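Local coordinates for protein beta-glucoside phosphorylase BglX (Unidentified, PDB 5VQE) that probably cleaves beta-glucosides by phosphorolysis as a glycoside hydrolase family 3 enzyme, and binds a 2-fluoroglucose sugar in its active-site pocket, at residues 444-447 with 448-452; 458-461 with 462-466. All coordinates share one frame; numbering follows the deposited sequence.

Contact 1. Residues 444-447 with 448-452; sequences IVHW and FEEVP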
# COMPACT_ATOMS: atom_id res chain seq x y z
N ILE A 444 -28.29 16.27 -18.73
CA ILE A 444 -27.66 16.01 -20.02
C ILE A 444 -26.16 16.19 -19.83
O ILE A 444 -25.71 17.23 -19.33
CB ILE A 444 -28.21 16.96 -21.10
CG1 ILE A 444 -29.67 16.62 -21.38
CG2 ILE A 444 -27.38 16.86 -22.37
CD1 ILE A 444 -30.37 17.59 -22.28
N VAL A 445 -25.39 15.17 -20.18
CA VAL A 445 -23.97 15.12 -19.86
C VAL A 445 -23.19 14.72 -21.10
O VAL A 445 -23.39 13.63 -21.64
CB VAL A 445 -23.67 14.13 -18.72
CG1 VAL A 445 -22.20 14.27 -18.27
CG2 VAL A 445 -24.60 14.38 -17.55
N HIS A 446 -22.28 15.60 -21.54
CA HIS A 446 -21.33 15.29 -22.60
C HIS A 446 -19.92 15.30 -22.04
O HIS A 446 -19.61 16.03 -21.09
CB HIS A 446 -21.39 16.31 -23.75
CG HIS A 446 -22.67 16.27 -24.53
ND1 HIS A 446 -23.81 16.93 -24.13
CD2 HIS A 446 -22.98 15.66 -25.70
CE1 HIS A 446 -24.77 16.73 -25.01
NE2 HIS A 446 -24.29 15.96 -25.97
N TRP A 447 -19.07 14.46 -22.62
CA TRP A 447 -17.65 14.53 -22.31
C TRP A 447 -17.04 15.80 -22.90
O TRP A 447 -17.50 16.30 -23.94
CB TRP A 447 -16.90 13.33 -22.88
CG TRP A 447 -17.32 11.95 -22.42
CD1 TRP A 447 -17.96 11.00 -23.17
CD2 TRP A 447 -17.06 11.34 -21.15
NE1 TRP A 447 -18.14 9.86 -22.43
CE2 TRP A 447 -17.59 10.04 -21.19
CE3 TRP A 447 -16.44 11.78 -19.98
CZ2 TRP A 447 -17.53 9.17 -20.11
CZ3 TRP A 447 -16.38 10.91 -18.90
CH2 TRP A 447 -16.92 9.63 -18.97
N PHE A 448 -15.98 16.30 -22.26
CA PHE A 448 -15.27 17.46 -22.77
C PHE A 448 -14.90 17.29 -24.23
O PHE A 448 -14.96 18.25 -25.02
CB PHE A 448 -14.00 17.68 -21.95
CG PHE A 448 -13.22 18.90 -22.35
CD1 PHE A 448 -12.10 18.80 -23.17
CD2 PHE A 448 -13.59 20.16 -21.91
CE1 PHE A 448 -11.38 19.92 -23.54
CE2 PHE A 448 -12.88 21.28 -22.28
CZ PHE A 448 -11.77 21.16 -23.09
N GLU A 449 -14.50 16.08 -24.61
CA GLU A 449 -14.01 15.83 -25.96
C GLU A 449 -15.10 15.91 -27.01
O GLU A 449 -14.79 16.04 -28.20
CB GLU A 449 -13.34 14.45 -25.99
CG GLU A 449 -12.02 14.35 -25.18
CD GLU A 449 -12.20 14.42 -23.66
OE1 GLU A 449 -13.24 13.95 -23.14
OE2 GLU A 449 -11.29 14.96 -22.99
N GLU A 450 -16.38 15.90 -26.61
CA GLU A 450 -17.50 15.82 -27.54
C GLU A 450 -18.04 17.17 -27.98
O GLU A 450 -18.85 17.21 -28.91
CB GLU A 450 -18.66 15.04 -26.92
CG GLU A 450 -18.37 13.60 -26.60
CD GLU A 450 -19.61 12.88 -26.09
OE1 GLU A 450 -20.20 13.32 -25.08
OE2 GLU A 450 -19.98 11.87 -26.72
N VAL A 451 -17.68 18.25 -27.30
CA VAL A 451 -18.36 19.53 -27.54
C VAL A 451 -17.32 20.59 -27.85
O VAL A 451 -16.12 20.41 -27.57
CB VAL A 451 -19.23 19.95 -26.33
CG1 VAL A 451 -20.37 18.96 -26.14
CG2 VAL A 451 -18.38 20.05 -25.08
N PRO A 452 -17.73 21.70 -28.45
CA PRO A 452 -16.78 22.77 -28.77
C PRO A 452 -16.26 23.46 -27.52
O PRO A 452 -16.81 23.34 -26.42
CB PRO A 452 -17.61 23.75 -29.62
CG PRO A 452 -18.84 22.98 -30.03
CD PRO A 452 -19.09 22.02 -28.93
O HOH W 1 -22.56 12.27 -24.31
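E450 reaches back across the end of a β-strand and sets one carboxylate oxygen against both H446 and W447, an example of how a chain can tie off its own strand with a side chain three residues further on. Its OE1 accepts the backbone N-H of W447 at 2.9 Å (N to OE1), the donor arriving on the anti side and 29° out of the carboxylate plane. CG stands beside the backbone N and anti to the carbonyl carbon (chi1 -63°), and the chain then runs extended, which carries the carboxylate back along the strand. Here the acid crosses H446 at about a right angle: OE1 lies at the edge of the imidazole, near its plane, 3.7 Å from CD2. Against the indole it comes obliquely, with ring and carboxylate planes 60° apart, and OE1 is 3.7 Å from W447 CD1. A water donates a second hydrogen bond to OE1, at 2.7 Å, and another to V445 O, so two bonds grip this oxygen. The backbone answers in the other direction, E450 N donating to W447 O. V451 adds an apolar touch, its CG1 resting 3.7 Å from H446 CB. E449 turns elsewhere: its OE1 passes 3.7 Å from W447 CB but is hydrogen-bonded to the hydroxyl of Y427, whose ring stacks on W447, while K435 makes a cation-pi contact with the same indole. The W447 O to E450 N bond closes a type I β-turn at the end of edge strand 444-447, in a mixed sheet consistent with the α/β sandwich domain that follows the barrel in family 3 enzymes.

Contact 2. Residues 458-461 with 462-466; sequences YSIE and DLKRD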
# COMPACT_ATOMS: atom_id res chain seq x y z
N TYR A 458 -15.87 29.76 -31.70
CA TYR A 458 -16.83 29.45 -30.66
C TYR A 458 -16.51 30.35 -29.48
O TYR A 458 -15.35 30.43 -29.06
CB TYR A 458 -16.74 27.96 -30.28
CG TYR A 458 -17.82 27.43 -29.36
CD1 TYR A 458 -17.60 27.34 -27.98
CD2 TYR A 458 -19.03 26.96 -29.86
CE1 TYR A 458 -18.58 26.82 -27.13
CE2 TYR A 458 -20.01 26.43 -29.02
CZ TYR A 458 -19.78 26.37 -27.66
OH TYR A 458 -20.76 25.86 -26.83
N SER A 459 -17.52 31.04 -28.98
CA SER A 459 -17.34 32.08 -27.98
C SER A 459 -17.68 31.56 -26.59
O SER A 459 -18.25 30.48 -26.42
CB SER A 459 -18.21 33.29 -28.31
OG SER A 459 -19.57 32.99 -28.06
N ILE A 460 -17.32 32.35 -25.58
CA ILE A 460 -17.70 32.03 -24.21
C ILE A 460 -19.21 32.16 -24.06
O ILE A 460 -19.82 31.42 -23.28
CB ILE A 460 -16.96 32.93 -23.20
CG1 ILE A 460 -15.45 32.62 -23.22
CG2 ILE A 460 -17.54 32.75 -21.79
CD1 ILE A 460 -14.65 33.26 -22.09
N GLU A 461 -19.84 33.09 -24.78
CA GLU A 461 -21.29 33.18 -24.72
C GLU A 461 -21.93 31.93 -25.30
O GLU A 461 -22.91 31.41 -24.74
CB GLU A 461 -21.77 34.45 -25.43
CG GLU A 461 -23.29 34.66 -25.43
CD GLU A 461 -23.89 34.87 -24.04
OE1 GLU A 461 -23.13 35.01 -23.06
OE2 GLU A 461 -25.15 34.89 -23.94
N ASP A 462 -21.39 31.42 -26.41
CA ASP A 462 -21.83 30.13 -26.93
C ASP A 462 -21.70 29.05 -25.87
O ASP A 462 -22.63 28.28 -25.62
CB ASP A 462 -21.01 29.73 -28.16
CG ASP A 462 -21.24 30.63 -29.36
OD1 ASP A 462 -22.34 31.20 -29.51
OD2 ASP A 462 -20.30 30.76 -30.17
N LEU A 463 -20.52 28.96 -25.25
CA LEU A 463 -20.31 27.98 -24.19
C LEU A 463 -21.37 28.10 -23.11
O LEU A 463 -21.93 27.09 -22.66
CB LEU A 463 -18.92 28.18 -23.58
CG LEU A 463 -18.50 27.17 -22.51
CD1 LEU A 463 -18.23 25.80 -23.13
CD2 LEU A 463 -17.27 27.68 -21.77
N LYS A 464 -21.66 29.32 -22.66
CA LYS A 464 -22.65 29.51 -21.60
C LYS A 464 -24.05 29.13 -22.07
O LYS A 464 -24.87 28.66 -21.27
CB LYS A 464 -22.65 30.95 -21.10
CG LYS A 464 -21.40 31.36 -20.37
CD LYS A 464 -21.28 32.89 -20.32
CE LYS A 464 -21.53 33.46 -18.95
NZ LYS A 464 -21.37 34.94 -18.94
N ARG A 465 -24.33 29.36 -23.35
CA ARG A 465 -25.61 28.93 -23.92
C ARG A 465 -25.72 27.42 -23.90
O ARG A 465 -26.81 26.87 -23.69
CB ARG A 465 -25.74 29.47 -25.35
CG ARG A 465 -26.88 28.88 -26.17
CD ARG A 465 -26.65 29.09 -27.67
NE ARG A 465 -26.69 27.82 -28.40
CZ ARG A 465 -25.67 27.28 -29.08
NH1 ARG A 465 -25.85 26.11 -29.69
NH2 ARG A 465 -24.49 27.89 -29.17
N ASP A 466 -24.60 26.72 -24.12
CA ASP A 466 -24.59 25.28 -24.25
C ASP A 466 -24.23 24.55 -22.96
O ASP A 466 -24.37 23.32 -22.91
CB ASP A 466 -23.58 24.86 -25.33
CG ASP A 466 -24.01 25.28 -26.71
OD1 ASP A 466 -25.22 25.36 -26.96
OD2 ASP A 466 -23.12 25.51 -27.56
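The backbone between Y458 and D466 enters a helix at residue 460 and at once takes up i to i+4 bonding, with L463 N on S459 O, K464 N on I460 O and R465 N on E461 O. S459 is the N-cap: its OG accepts D462 N at 2.9 Å, and D462 OD2 returns the favour to S459 N at 3.0 Å, approached from above the carboxylate plane. Both bonds are nearly straight, and they occupy N-H groups at a helix start that lack a preceding turn. Y458, just before the cap, swings its ring alongside the first turn because CG is anti to the backbone N (chi1 -171°). D462 CB sits over one ring face, 3.6 Å from the centroid, a CH-pi contact, while CE1 packs 3.8 Å from L463 CB. The phenol donates from OH to D466 OD2 in a very short bond of 2.5 Å; this oxygen lies in plane at the ring edge, and ring and carboxylate are nearly coplanar, 26° apart. A phenylalanine in place of Y458 would probably keep the packing on D462 but leave D466 OD2 without its hydroxyl and the carboxylate freer to turn. D466 also meets R465 by charge: its OD1 is 2.9 Å from NH1, well out of the guanidinium plane, and the carboxylate carbon lies over that plane's centre. The reciprocal S459-D462 pair is a capping box, the classic N-terminal signal of an α-helix, here with the Y458 ring before the cap reaching, through its hydroxyl, to D466 in the last turn of helix 460-466.

Overall arrangement
Read from the N terminus, the two contacts come in series, neither nested nor crossed. Contact 1 closes the short turn that ends strand 444-447, which lies beside strand 412-419 at one margin of the mixed six-stranded sheet. The chain then loops out from P452 and contact 2 fixes the start of helix 460-466, after which strand 469-475 re-enters the same sheet on the far side of strand 412-419. The centres of the two contacts are about 13 Å apart, and they meet directly where P452 CB packs 3.5 Å from Y458 CD2, so the intervening loop is drawn together at its two ends. R412 joins both neighbourhoods, touching H446 and hydrogen-bonding to D466 O.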